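Local coordinates for EmGH1 (Erythrobacter marinus, PDB 5Z87), which probably acts as a beta-glucosidase of glycosyl hydrolase family 3, hydrolysing terminal beta-linked sugars, possibly with xylosidase or arabinofuranosidase activity as well, at residues A[92-97]-A[127-132]; A[134-139]-A[450-455]; A[141-146]-A[406-411]; A[446-451]-A[491-496]. All blocks are in the same frame, centred on the assembly; numbering follows the deposited sequence.

Interaction 1. Residues A[92-97]-A[127-132]; sequences VYSASL and VFEECL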
loop_
_atom_site.group_PDB
_atom_site.type_symbol
_atom_site.label_atom_id
_atom_site.label_comp_id
_atom_site.label_asym_id
_atom_site.label_seq_id
_atom_site.Cartn_x
_atom_site.Cartn_y
_atom_site.Cartn_z
ATOM N N VAL A 92 -31.946 19.039 1.056
ATOM C CA VAL A 92 -31.628 18.868 2.463
ATOM C C VAL A 92 -31.205 17.423 2.649
ATOM O O VAL A 92 -31.568 16.533 1.873
ATOM C CB VAL A 92 -32.797 19.207 3.422
ATOM C CG1 VAL A 92 -33.077 20.694 3.424
ATOM C CG2 VAL A 92 -34.044 18.388 3.087
ATOM N N TYR A 93 -30.428 17.201 3.697
ATOM C CA TYR A 93 -29.899 15.886 4.014
ATOM C C TYR A 93 -30.465 15.433 5.346
ATOM O O TYR A 93 -30.442 16.193 6.321
ATOM C CB TYR A 93 -28.369 15.919 4.070
ATOM C CG TYR A 93 -27.736 14.633 4.532
ATOM C CD1 TYR A 93 -28.120 13.415 3.997
ATOM C CD2 TYR A 93 -26.731 14.642 5.486
ATOM C CE1 TYR A 93 -27.515 12.236 4.407
ATOM C CE2 TYR A 93 -26.119 13.469 5.900
ATOM C CZ TYR A 93 -26.511 12.278 5.365
ATOM O OH TYR A 93 -25.904 11.124 5.794
ATOM N N SER A 94 -30.993 14.209 5.373
ATOM C CA SER A 94 -31.367 13.551 6.622
ATOM C C SER A 94 -32.564 14.228 7.304
ATOM O O SER A 94 -32.447 14.772 8.410
ATOM C CB SER A 94 -30.148 13.500 7.556
ATOM O OG SER A 94 -30.290 12.477 8.515
ATOM N N ALA A 95 -33.723 14.185 6.647
ATOM C CA ALA A 95 -34.947 14.784 7.157
ATOM C C ALA A 95 -35.753 13.828 8.021
ATOM O O ALA A 95 -36.705 14.262 8.677
ATOM C CB ALA A 95 -35.824 15.275 5.998
ATOM N N SER A 96 -35.393 12.546 8.033
ATOM C CA SER A 96 -36.131 11.569 8.824
ATOM C C SER A 96 -36.034 11.870 10.317
ATOM O O SER A 96 -37.019 11.719 11.049
ATOM C CB SER A 96 -35.593 10.179 8.521
ATOM O OG SER A 96 -34.193 10.269 8.275
ATOM N N LEU A 97 -34.859 12.296 10.782
ATOM C CA LEU A 97 -34.601 12.654 12.193
ATOM C C LEU A 97 -34.959 11.448 13.061
ATOM O O LEU A 97 -34.572 10.317 12.731
ATOM C CB LEU A 97 -35.338 13.945 12.541
ATOM C CG LEU A 97 -35.127 15.171 11.654
ATOM C CD1 LEU A 97 -36.051 16.304 12.090
ATOM C CD2 LEU A 97 -33.680 15.618 11.691
ATOM N N VAL A 127 -34.770 15.646 -1.087
ATOM C CA VAL A 127 -34.732 15.181 0.293
ATOM C C VAL A 127 -33.850 13.941 0.280
ATOM O O VAL A 127 -34.292 12.865 -0.145
ATOM C CB VAL A 127 -36.129 14.877 0.849
ATOM C CG1 VAL A 127 -36.042 14.360 2.287
ATOM C CG2 VAL A 127 -37.002 16.122 0.778
ATOM N N PHE A 128 -32.602 14.087 0.718
ATOM C CA PHE A 128 -31.600 13.031 0.575
ATOM C C PHE A 128 -31.528 12.215 1.858
ATOM O O PHE A 128 -31.381 12.779 2.950
ATOM C CB PHE A 128 -30.218 13.616 0.255
ATOM C CG PHE A 128 -30.086 14.170 -1.136
ATOM C CD1 PHE A 128 -30.182 13.337 -2.240
ATOM C CD2 PHE A 128 -29.835 15.522 -1.339
ATOM C CE1 PHE A 128 -30.047 13.834 -3.533
ATOM C CE2 PHE A 128 -29.686 16.026 -2.620
ATOM C CZ PHE A 128 -29.813 15.174 -3.728
ATOM N N GLU A 129 -31.625 10.897 1.731
ATOM C CA GLU A 129 -31.453 10.000 2.871
ATOM C C GLU A 129 -30.369 8.981 2.530
ATOM O O GLU A 129 -29.845 8.963 1.416
ATOM C CB GLU A 129 -32.779 9.329 3.247
ATOM C CG GLU A 129 -33.889 10.336 3.629
ATOM C CD GLU A 129 -33.685 10.957 4.995
ATOM O OE1 GLU A 129 -34.368 11.960 5.301
ATOM O OE2 GLU A 129 -32.837 10.455 5.773
ATOM N N GLU A 130 -30.006 8.146 3.502
ATOM C CA GLU A 130 -29.049 7.063 3.293
ATOM C C GLU A 130 -29.812 5.760 3.120
ATOM O O GLU A 130 -30.741 5.482 3.879
ATOM C CB GLU A 130 -28.070 6.934 4.462
ATOM C CG GLU A 130 -27.329 8.197 4.798
ATOM C CD GLU A 130 -26.184 8.491 3.839
ATOM O OE1 GLU A 130 -25.527 9.542 4.019
ATOM O OE2 GLU A 130 -25.938 7.678 2.918
ATOM N N CYS A 131 -29.415 4.970 2.125
ATOM C CA CYS A 131 -30.066 3.713 1.770
ATOM C C CYS A 131 -29.041 2.609 1.540
ATOM O O CYS A 131 -29.134 1.855 0.577
ATOM C CB CYS A 131 -30.917 3.879 0.517
ATOM S SG CYS A 131 -32.362 4.955 0.751
ATOM N N LEU A 132 -28.052 2.491 2.430
ATOM C CA LEU A 132 -26.950 1.551 2.209
ATOM C C LEU A 132 -27.446 0.110 2.148
ATOM O O LEU A 132 -27.083 -0.648 1.245
ATOM C CB LEU A 132 -25.904 1.700 3.317
ATOM C CG LEU A 132 -24.650 0.822 3.235
ATOM C CD1 LEU A 132 -23.854 1.074 1.968
ATOM C CD2 LEU A 132 -23.785 1.064 4.450
#

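Interaction 2. Residues A[134-139]-A[450-455]; sequences GLLADG and GGYSPK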
loop_
_atom_site.group_PDB
_atom_site.type_symbol
_atom_site.label_atom_id
_atom_site.label_comp_id
_atom_site.label_asym_id
_atom_site.label_seq_id
_atom_site.Cartn_x
_atom_site.Cartn_y
_atom_site.Cartn_z
ATOM N N GLY A 134 -31.009 -0.719 3.065
ATOM C CA GLY A 134 -32.285 -0.252 3.563
ATOM C C GLY A 134 -32.222 1.219 3.945
ATOM O O GLY A 134 -31.158 1.824 4.068
ATOM N N LEU A 135 -33.397 1.790 4.140
ATOM C CA LEU A 135 -33.480 3.203 4.480
ATOM C C LEU A 135 -33.003 3.451 5.908
ATOM O O LEU A 135 -33.495 2.834 6.854
ATOM C CB LEU A 135 -34.916 3.683 4.314
ATOM C CG LEU A 135 -35.250 5.034 4.913
ATOM C CD1 LEU A 135 -34.573 6.161 4.140
ATOM C CD2 LEU A 135 -36.762 5.155 4.884
ATOM N N LEU A 136 -32.046 4.364 6.074
ATOM C CA LEU A 136 -31.593 4.748 7.409
ATOM C C LEU A 136 -32.639 5.684 8.002
ATOM O O LEU A 136 -32.544 6.912 7.930
ATOM C CB LEU A 136 -30.216 5.396 7.355
ATOM C CG LEU A 136 -29.318 5.380 8.597
ATOM C CD1 LEU A 136 -28.061 6.208 8.331
ATOM C CD2 LEU A 136 -29.994 5.869 9.877
ATOM N N ALA A 137 -33.656 5.082 8.612
ATOM C CA ALA A 137 -34.711 5.862 9.248
ATOM C C ALA A 137 -35.440 4.982 10.249
ATOM O O ALA A 137 -35.494 3.759 10.102
ATOM C CB ALA A 137 -35.710 6.433 8.229
ATOM N N ASP A 138 -36.012 5.631 11.256
ATOM C CA ASP A 138 -36.706 4.922 12.317
ATOM C C ASP A 138 -37.811 4.042 11.747
ATOM O O ASP A 138 -38.629 4.491 10.938
ATOM C CB ASP A 138 -37.275 5.931 13.309
ATOM C CG ASP A 138 -37.494 5.335 14.669
ATOM O OD1 ASP A 138 -38.459 4.552 14.825
ATOM O OD2 ASP A 138 -36.681 5.640 15.572
ATOM N N GLY A 139 -37.803 2.771 12.136
ATOM C CA GLY A 139 -38.827 1.844 11.708
ATOM C C GLY A 139 -38.710 1.297 10.303
ATOM O O GLY A 139 -39.615 0.582 9.876
ATOM N N GLY A 450 -24.857 -2.984 11.422
ATOM C CA GLY A 450 -23.789 -2.327 10.700
ATOM C C GLY A 450 -23.980 -0.827 10.633
ATOM O O GLY A 450 -25.002 -0.269 11.049
ATOM N N GLY A 451 -22.954 -0.169 10.089
ATOM C CA GLY A 451 -23.029 1.262 9.882
ATOM C C GLY A 451 -24.220 1.644 9.024
ATOM O O GLY A 451 -24.774 0.838 8.272
ATOM N N TYR A 452 -24.645 2.893 9.182
ATOM C CA TYR A 452 -25.727 3.440 8.369
ATOM C C TYR A 452 -27.045 2.701 8.627
ATOM O O TYR A 452 -27.789 2.372 7.705
ATOM C CB TYR A 452 -25.323 3.445 6.886
ATOM C CG TYR A 452 -24.369 4.595 6.631
ATOM C CD1 TYR A 452 -22.992 4.450 6.793
ATOM C CD2 TYR A 452 -24.857 5.849 6.303
ATOM C CE1 TYR A 452 -22.140 5.527 6.602
ATOM C CE2 TYR A 452 -24.022 6.918 6.106
ATOM C CZ TYR A 452 -22.671 6.761 6.259
ATOM O OH TYR A 452 -21.877 7.862 6.080
ATOM N N SER A 453 -27.330 2.441 9.902
ATOM C CA SER A 453 -28.545 1.796 10.379
ATOM C C SER A 453 -29.202 2.667 11.441
ATOM O O SER A 453 -28.512 3.383 12.176
ATOM C CB SER A 453 -28.260 0.405 10.978
ATOM O OG SER A 453 -27.534 -0.423 10.089
ATOM N N PRO A 454 -30.531 2.615 11.553
ATOM C CA PRO A 454 -31.220 3.401 12.589
ATOM C C PRO A 454 -30.952 2.848 13.983
ATOM O O PRO A 454 -31.001 1.637 14.212
ATOM C CB PRO A 454 -32.705 3.263 12.222
ATOM C CG PRO A 454 -32.778 2.368 11.019
ATOM C CD PRO A 454 -31.441 1.714 10.842
ATOM N N LYS A 455 -30.681 3.751 14.919
ATOM C CA LYS A 455 -30.412 3.401 16.302
ATOM C C LYS A 455 -31.593 3.766 17.202
ATOM O O LYS A 455 -32.169 4.850 17.063
ATOM C CB LYS A 455 -29.151 4.100 16.814
ATOM C CG LYS A 455 -27.864 3.534 16.231
ATOM C CD LYS A 455 -26.731 4.515 16.402
ATOM C CE LYS A 455 -25.384 3.882 16.091
ATOM N NZ LYS A 455 -24.316 4.920 15.927
HETATM O O HOH W 1 -28.714 2.052 5.147
HETATM O O HOH W 2 -34.547 4.537 15.191
#

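Interaction 3. Residues A[141-146]-A[406-411]; sequences TQFPQA and KLLARR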
loop_
_atom_site.group_PDB
_atom_site.type_symbol
_atom_site.label_atom_id
_atom_site.label_comp_id
_atom_site.label_asym_id
_atom_site.label_seq_id
_atom_site.Cartn_x
_atom_site.Cartn_y
_atom_site.Cartn_z
ATOM N N THR A 141 -37.096 -1.161 7.232
ATOM C CA THR A 141 -36.549 -2.512 7.112
ATOM C C THR A 141 -35.030 -2.482 6.934
ATOM O O THR A 141 -34.518 -1.848 6.007
ATOM C CB THR A 141 -37.186 -3.239 5.935
ATOM O OG1 THR A 141 -38.584 -2.948 5.893
ATOM C CG2 THR A 141 -36.977 -4.752 6.054
ATOM N N GLN A 142 -34.318 -3.201 7.803
ATOM C CA GLN A 142 -32.856 -3.255 7.797
ATOM C C GLN A 142 -32.399 -4.567 7.167
ATOM O O GLN A 142 -32.387 -5.613 7.821
ATOM C CB GLN A 142 -32.317 -3.111 9.214
ATOM C CG GLN A 142 -32.552 -1.734 9.775
ATOM C CD GLN A 142 -32.167 -0.652 8.781
ATOM O OE1 GLN A 142 -30.983 -0.403 8.558
ATOM N NE2 GLN A 142 -33.166 0.001 8.182
ATOM N N PHE A 143 -32.017 -4.507 5.900
ATOM C CA PHE A 143 -31.517 -5.674 5.195
ATOM C C PHE A 143 -30.090 -6.009 5.646
ATOM O O PHE A 143 -29.473 -5.275 6.432
ATOM C CB PHE A 143 -31.631 -5.407 3.702
ATOM C CG PHE A 143 -33.045 -5.220 3.245
ATOM C CD1 PHE A 143 -33.845 -6.322 2.959
ATOM C CD2 PHE A 143 -33.592 -3.947 3.124
ATOM C CE1 PHE A 143 -35.167 -6.157 2.543
ATOM C CE2 PHE A 143 -34.910 -3.771 2.703
ATOM C CZ PHE A 143 -35.698 -4.873 2.413
ATOM N N PRO A 144 -29.534 -7.152 5.220
ATOM C CA PRO A 144 -28.133 -7.427 5.563
ATOM C C PRO A 144 -27.239 -6.329 4.998
ATOM O O PRO A 144 -27.545 -5.716 3.974
ATOM C CB PRO A 144 -27.854 -8.782 4.901
ATOM C CG PRO A 144 -29.197 -9.415 4.726
ATOM C CD PRO A 144 -30.135 -8.271 4.468
ATOM N N GLN A 145 -26.140 -6.069 5.692
ATOM C CA GLN A 145 -25.184 -5.063 5.257
ATOM C C GLN A 145 -24.700 -5.362 3.834
ATOM O O GLN A 145 -24.846 -6.472 3.316
ATOM C CB GLN A 145 -24.022 -4.997 6.250
ATOM C CG GLN A 145 -22.984 -3.907 5.994
ATOM C CD GLN A 145 -23.589 -2.508 5.927
ATOM O OE1 GLN A 145 -24.312 -2.165 4.984
ATOM N NE2 GLN A 145 -23.268 -1.688 6.914
ATOM N N ALA A 146 -24.133 -4.340 3.186
ATOM C CA ALA A 146 -23.796 -4.459 1.767
ATOM C C ALA A 146 -22.803 -5.605 1.506
ATOM O O ALA A 146 -22.995 -6.416 0.590
ATOM C CB ALA A 146 -23.262 -3.116 1.258
ATOM N N LYS A 406 -39.910 -7.815 5.513
ATOM C CA LYS A 406 -39.197 -8.596 6.522
ATOM C C LYS A 406 -38.832 -9.976 5.983
ATOM O O LYS A 406 -37.729 -10.479 6.237
ATOM C CB LYS A 406 -40.035 -8.717 7.792
ATOM C CG LYS A 406 -40.168 -7.423 8.566
ATOM C CD LYS A 406 -40.721 -7.646 9.982
ATOM C CE LYS A 406 -42.193 -8.055 9.949
ATOM N NZ LYS A 406 -42.848 -7.888 11.280
ATOM N N LEU A 407 -39.726 -10.588 5.201
ATOM C CA LEU A 407 -39.422 -11.907 4.664
ATOM C C LEU A 407 -38.296 -11.834 3.637
ATOM O O LEU A 407 -37.405 -12.699 3.617
ATOM C CB LEU A 407 -40.676 -12.536 4.066
ATOM C CG LEU A 407 -40.410 -13.789 3.225
ATOM C CD1 LEU A 407 -39.805 -14.922 4.070
ATOM C CD2 LEU A 407 -41.679 -14.235 2.519
ATOM N N LEU A 408 -38.302 -10.799 2.792
ATOM C CA LEU A 408 -37.179 -10.594 1.887
ATOM C C LEU A 408 -35.872 -10.458 2.665
ATOM O O LEU A 408 -34.864 -11.079 2.312
ATOM C CB LEU A 408 -37.427 -9.368 1.009
ATOM C CG LEU A 408 -36.314 -9.015 0.018
ATOM C CD1 LEU A 408 -36.017 -10.192 -0.902
ATOM C CD2 LEU A 408 -36.693 -7.786 -0.801
ATOM N N ALA A 409 -35.883 -9.694 3.761
ATOM C CA ALA A 409 -34.680 -9.554 4.572
ATOM C C ALA A 409 -34.226 -10.895 5.151
ATOM O O ALA A 409 -33.019 -11.158 5.262
ATOM C CB ALA A 409 -34.924 -8.547 5.690
ATOM N N ARG A 410 -35.176 -11.746 5.539
ATOM C CA ARG A 410 -34.830 -13.090 5.990
ATOM C C ARG A 410 -34.236 -13.919 4.855
ATOM O O ARG A 410 -33.171 -14.537 5.011
ATOM C CB ARG A 410 -36.071 -13.767 6.569
ATOM C CG ARG A 410 -35.988 -15.266 6.667
ATOM C CD ARG A 410 -35.661 -15.663 8.076
ATOM N NE ARG A 410 -36.761 -16.363 8.734
ATOM C CZ ARG A 410 -36.700 -17.641 9.101
ATOM N NH1 ARG A 410 -35.588 -18.343 8.867
ATOM N NH2 ARG A 410 -37.737 -18.211 9.709
ATOM N N ARG A 411 -34.901 -13.929 3.692
ATOM C CA ARG A 411 -34.412 -14.737 2.578
ATOM C C ARG A 411 -33.039 -14.271 2.093
ATOM O O ARG A 411 -32.214 -15.095 1.671
ATOM C CB ARG A 411 -35.419 -14.717 1.427
ATOM C CG ARG A 411 -36.514 -15.778 1.543
ATOM C CD ARG A 411 -37.100 -16.142 0.175
ATOM N NE ARG A 411 -37.374 -14.963 -0.657
ATOM C CZ ARG A 411 -36.976 -14.809 -1.923
ATOM N NH1 ARG A 411 -36.281 -15.771 -2.532
ATOM N NH2 ARG A 411 -37.280 -13.690 -2.588
#

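Interaction 4. Residues A[446-451]-A[491-496]; sequences SVHLGG and GNNEIE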
loop_
_atom_site.group_PDB
_atom_site.type_symbol
_atom_site.label_atom_id
_atom_site.label_comp_id
_atom_site.label_asym_id
_atom_site.label_seq_id
_atom_site.Cartn_x
_atom_site.Cartn_y
_atom_site.Cartn_z
ATOM N N SER A 446 -27.093 -9.323 21.339
ATOM C CA SER A 446 -27.256 -8.046 20.668
ATOM C C SER A 446 -27.563 -8.233 19.181
ATOM O O SER A 446 -27.115 -9.192 18.543
ATOM C CB SER A 446 -25.982 -7.213 20.863
ATOM O OG SER A 446 -24.811 -8.039 20.864
ATOM N N VAL A 447 -28.366 -7.315 18.642
ATOM C CA VAL A 447 -28.579 -7.232 17.200
ATOM C C VAL A 447 -27.446 -6.411 16.591
ATOM O O VAL A 447 -27.037 -5.387 17.148
ATOM C CB VAL A 447 -29.953 -6.608 16.888
ATOM C CG1 VAL A 447 -30.180 -6.519 15.394
ATOM C CG2 VAL A 447 -31.073 -7.411 17.542
ATOM N N HIS A 448 -26.918 -6.848 15.450
ATOM C CA HIS A 448 -25.877 -6.082 14.775
ATOM C C HIS A 448 -26.247 -5.896 13.318
ATOM O O HIS A 448 -26.370 -6.869 12.564
ATOM C CB HIS A 448 -24.516 -6.739 14.947
ATOM C CG HIS A 448 -24.019 -6.630 16.348
ATOM N ND1 HIS A 448 -23.404 -5.493 16.826
ATOM C CD2 HIS A 448 -24.140 -7.467 17.407
ATOM C CE1 HIS A 448 -23.114 -5.659 18.107
ATOM N NE2 HIS A 448 -23.548 -6.848 18.482
ATOM N N LEU A 449 -26.459 -4.638 12.941
ATOM C CA LEU A 449 -26.917 -4.295 11.610
ATOM C C LEU A 449 -25.874 -3.551 10.788
ATOM O O LEU A 449 -25.992 -3.512 9.560
ATOM C CB LEU A 449 -28.193 -3.450 11.704
ATOM C CG LEU A 449 -29.347 -4.127 12.435
ATOM C CD1 LEU A 449 -30.434 -3.100 12.713
ATOM C CD2 LEU A 449 -29.884 -5.308 11.631
ATOM N N GLY A 450 -24.857 -2.984 11.422
ATOM C CA GLY A 450 -23.789 -2.327 10.700
ATOM C C GLY A 450 -23.980 -0.827 10.633
ATOM O O GLY A 450 -25.002 -0.269 11.049
ATOM N N GLY A 451 -22.954 -0.169 10.089
ATOM C CA GLY A 451 -23.029 1.262 9.882
ATOM C C GLY A 451 -24.220 1.644 9.024
ATOM O O GLY A 451 -24.774 0.838 8.272
ATOM N N GLY A 491 -25.090 -7.893 26.778
ATOM C CA GLY A 491 -26.515 -8.128 26.811
ATOM C C GLY A 491 -27.159 -7.709 25.499
ATOM O O GLY A 491 -26.507 -7.613 24.454
ATOM N N ASN A 492 -28.465 -7.447 25.565
ATOM C CA ASN A 492 -29.217 -7.196 24.346
ATOM C C ASN A 492 -29.052 -5.742 23.896
ATOM O O ASN A 492 -28.564 -4.875 24.634
ATOM C CB ASN A 492 -30.694 -7.572 24.526
ATOM C CG ASN A 492 -31.348 -6.873 25.708
ATOM O OD1 ASN A 492 -31.266 -5.652 25.857
ATOM N ND2 ASN A 492 -32.001 -7.655 26.561
ATOM N N ASN A 493 -29.463 -5.497 22.653
ATOM C CA ASN A 493 -29.223 -4.257 21.924
ATOM C C ASN A 493 -30.531 -3.541 21.604
ATOM O O ASN A 493 -30.747 -3.065 20.484
ATOM C CB ASN A 493 -28.446 -4.540 20.642
ATOM C CG ASN A 493 -27.075 -3.911 20.646
ATOM O OD1 ASN A 493 -26.603 -3.445 21.681
ATOM N ND2 ASN A 493 -26.423 -3.896 19.489
ATOM N N GLU A 494 -31.422 -3.455 22.588
ATOM C CA GLU A 494 -32.767 -2.939 22.373
ATOM C C GLU A 494 -32.987 -1.544 22.936
ATOM O O GLU A 494 -33.655 -0.729 22.295
ATOM C CB GLU A 494 -33.798 -3.909 22.967
ATOM C CG GLU A 494 -33.640 -5.338 22.454
ATOM C CD GLU A 494 -34.766 -6.263 22.885
ATOM O OE1 GLU A 494 -35.748 -5.775 23.488
ATOM O OE2 GLU A 494 -34.673 -7.479 22.608
ATOM N N ILE A 495 -32.430 -1.235 24.112
ATOM C CA ILE A 495 -32.627 0.062 24.755
ATOM C C ILE A 495 -31.616 1.056 24.193
ATOM O O ILE A 495 -30.479 0.701 23.861
ATOM C CB ILE A 495 -32.526 -0.069 26.291
ATOM C CG1 ILE A 495 -33.535 -1.100 26.798
ATOM C CG2 ILE A 495 -32.774 1.266 26.973
ATOM C CD1 ILE A 495 -34.971 -0.794 26.411
ATOM N N GLU A 496 -32.039 2.315 24.077
ATOM C CA GLU A 496 -31.246 3.336 23.402
ATOM C C GLU A 496 -30.157 3.901 24.309
ATOM O O GLU A 496 -30.362 4.096 25.511
ATOM C CB GLU A 496 -32.146 4.478 22.929
ATOM C CG GLU A 496 -33.611 4.106 22.763
ATOM C CD GLU A 496 -34.440 5.255 22.216
ATOM O OE1 GLU A 496 -35.229 5.028 21.271
ATOM O OE2 GLU A 496 -34.297 6.386 22.733
HETATM O O HOH W 3 -24.290 -8.860 23.566
#

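Interaction 1. Residues A[92-97]-A[127-132]
Glu129 reaches across from its strand to gather the turn at Ala95 and Ser96, just beyond the point where two parallel strands stop pairing. The pairing itself rests on two nearly straight bonds, Phe128 N to Val92 O at 2.9 Å and Ser94 N to Phe128 O at 2.8 Å. The Glu129 chain bends at chi2 (-74°), which puts CD beside the turn; its carboxylate oxygens then face Ala95 and Ser96. There OE1 accepts two backbone N-H groups on its syn side, Ala95 N at 2.7 Å and Ser96 N, which arrive from opposite faces of the carboxylate plane. Ser96 OG meets the other oxygen, Glu129 OE2, from above that plane at 2.9 Å. Three bonds thus fix the rotation of a buried carboxylate, and beside it Ala95 CB packs on Val127 CG1 at 3.8 Å.

Tyr93 and Ser94 are partly exposed, whereas Glu130, beside them, is buried. The modelled separation of Tyr93 OH and Glu130 OE1, 2.4 Å, is too short to be trusted in detail; the ring and carboxylate planes stand 87° apart. OE1 also bonds the DTT molecule in the pocket that both residues line. Val92 and Val127 turn to the opposite sheet face, against helix 101-116, which connects strands 91-93 and 126-129 in a beta-alpha-beta unit at the edge of the parallel sheet, while Phe128 stacks on Phe178, just after strand 176-177.

Interaction 2. Residues A[134-139]-A[450-455]
Leu136 holds CG anti to its backbone N (chi1 -156°) and CD1 anti to CA (chi2 -174°), and its branched end lies on the backbone of Tyr452 and Ser453. CG lies 3.5 Å from Tyr452 O. The CD1 methyl meets the Tyr452 ring obliquely at CD2, 3.8 Å away, while the other branch, Leu136 CD2, sits 3.7 Å from Ser453 C. Leu136 is the centre of an inverse gamma turn, closed by a weak Ala137 N to Leu135 O bond. Further along, the Pro454 ring takes up the next carbonyl, its CG approaching Ala137 O to 3.2 Å.

One water supplies a polar link, donating to both Gly134 O and Tyr452 O at 2.7 Å each. A second, between Asp138 OD2 and Lys455 O, is doubtful in detail. The phenolic end of Tyr452 is held elsewhere, by Glu541, in the pocket occupied by DTT.

The two loops, one from the N-terminal and one from the C-terminal domain of the family, therefore meet through apolar groups laid on backbone; at Gly134 and Tyr452 two carbonyl oxygens face each other and a water donates to both. This chemistry joins the loops beside the ligand pocket, consistent with the interdomain active site of family 3 enzymes.

Interaction 3. Residues A[141-146]-A[406-411]
The extended loop 141-146 passes beside residues 406-411 of helix 403-416, coming closest where Phe143 CA lies 5.0 Å from Ala409 CA. Phe143 and Ala409 carry the contact. In Phe143 chi1 (-63°) places CG anti to the carbonyl carbon and chi2 (-83°) turns the ring, with CD1 and CE1 on the helix side: CD1 lies 3.7 Å from Ala409 CB, and CE1 lies 4.0 Å from Leu408 CG. Both helix groups approach the ring obliquely. The small alanine lets the aromatic carbons reach the helix backbone too, as CE1 stands 3.8 Å from Ala409 N.

Within the loop, Thr141 CG2 covers one ring face, 3.8 Å above the plane and offset toward the rim. The same methyl touches Ala409 CB at 4.3 Å, so threonine, phenylalanine and alanine form one apolar patch. The hydroxyl of Thr141 is bound by Glu168. Pro144 adds a looser contact, its CD 4.2 Å from Ala409 O. Helix 155-171 borders this patch, with Val161 touching both Phe143 and Leu408.

At the far end of the loop, Gln145 occupies the N-cap position of helix 146-150. Its OE1 accepts the N-H of Ala146 at 2.8 Å, in the carbonyl plane and on a lone pair, while NE2 bonds Gly451 O and Glu194 OE1. The interface is plain apolar packing of a loop on a helix: it seats the loop that follows strand 126-129 of the family 3 N-terminal, TIM-barrel-type domain against helix 403-416, which leads into strand 418-422 of the neighbouring mixed sheet.

Interaction 4. Residues A[446-451]-A[491-496]
Gly491 opens the contact opposite Ser446, its carbonyl oxygen joined to Ser446 OG through a water that donates to Gly491 O at 2.7 Å. The direct approach of Gly491 O to Ser446 N is longer, 3.6 Å. Gly491 N bonds Gln481 OE1. The CA atoms come nearest at Asn492, whose CA is 4.3 Å from Ser446 CA, although the Asn492 side chain takes little part.

Asn493 does most of the work. Its CB points toward loop 446-451 and lies 3.4 Å from Val447 N; its CG rests against Ser446 CB at 3.5 Å. From there ND2 donates to Val447 O at 2.8 Å with an N-H...O angle of 158°. The acceptor lies near the amide plane, and the donor is slightly tilted from the carbonyl plane. ND2 also stands over one face of the His448 imidazole, 4.0 Å above the plane and toward its rim, with the ring and amide planes 49° apart. Beyond Asn493 the chain moves off to the exposed Glu494.

A single direct hydrogen bond and one water thus connect the loops, supported by contact with the serine CB. His448 is fixed from both nitrogens, NE2 to Ser446 OG and ND1 to Glu536, so the ring under the amide is held in place; the nearby Glu536 carboxylate would be expected to polarise the imidazole.

From the N terminus, interaction 1 closes first, completing the crossover between strands 91-93 and 126-129. The chain leaving it enters 134-139 directly, where Glu130 O probably accepts a hydrogen bond from Leu136 N. Interaction 2 then closes a loop of about 310 residues, joining the N-terminal and C-terminal domains of the family, and interaction 3 nests inside it by bringing 141-146 to helix 403-416. Interaction 4 begins at 446-451, whose Gly450 and Gly451 also belong to interaction 2, and closes a loop of about 40 residues to 491-496. Gln142 and Gln145 couple interactions 2 and 3 through Leu135 O and Gly451 O, the latter also tying in interaction 4.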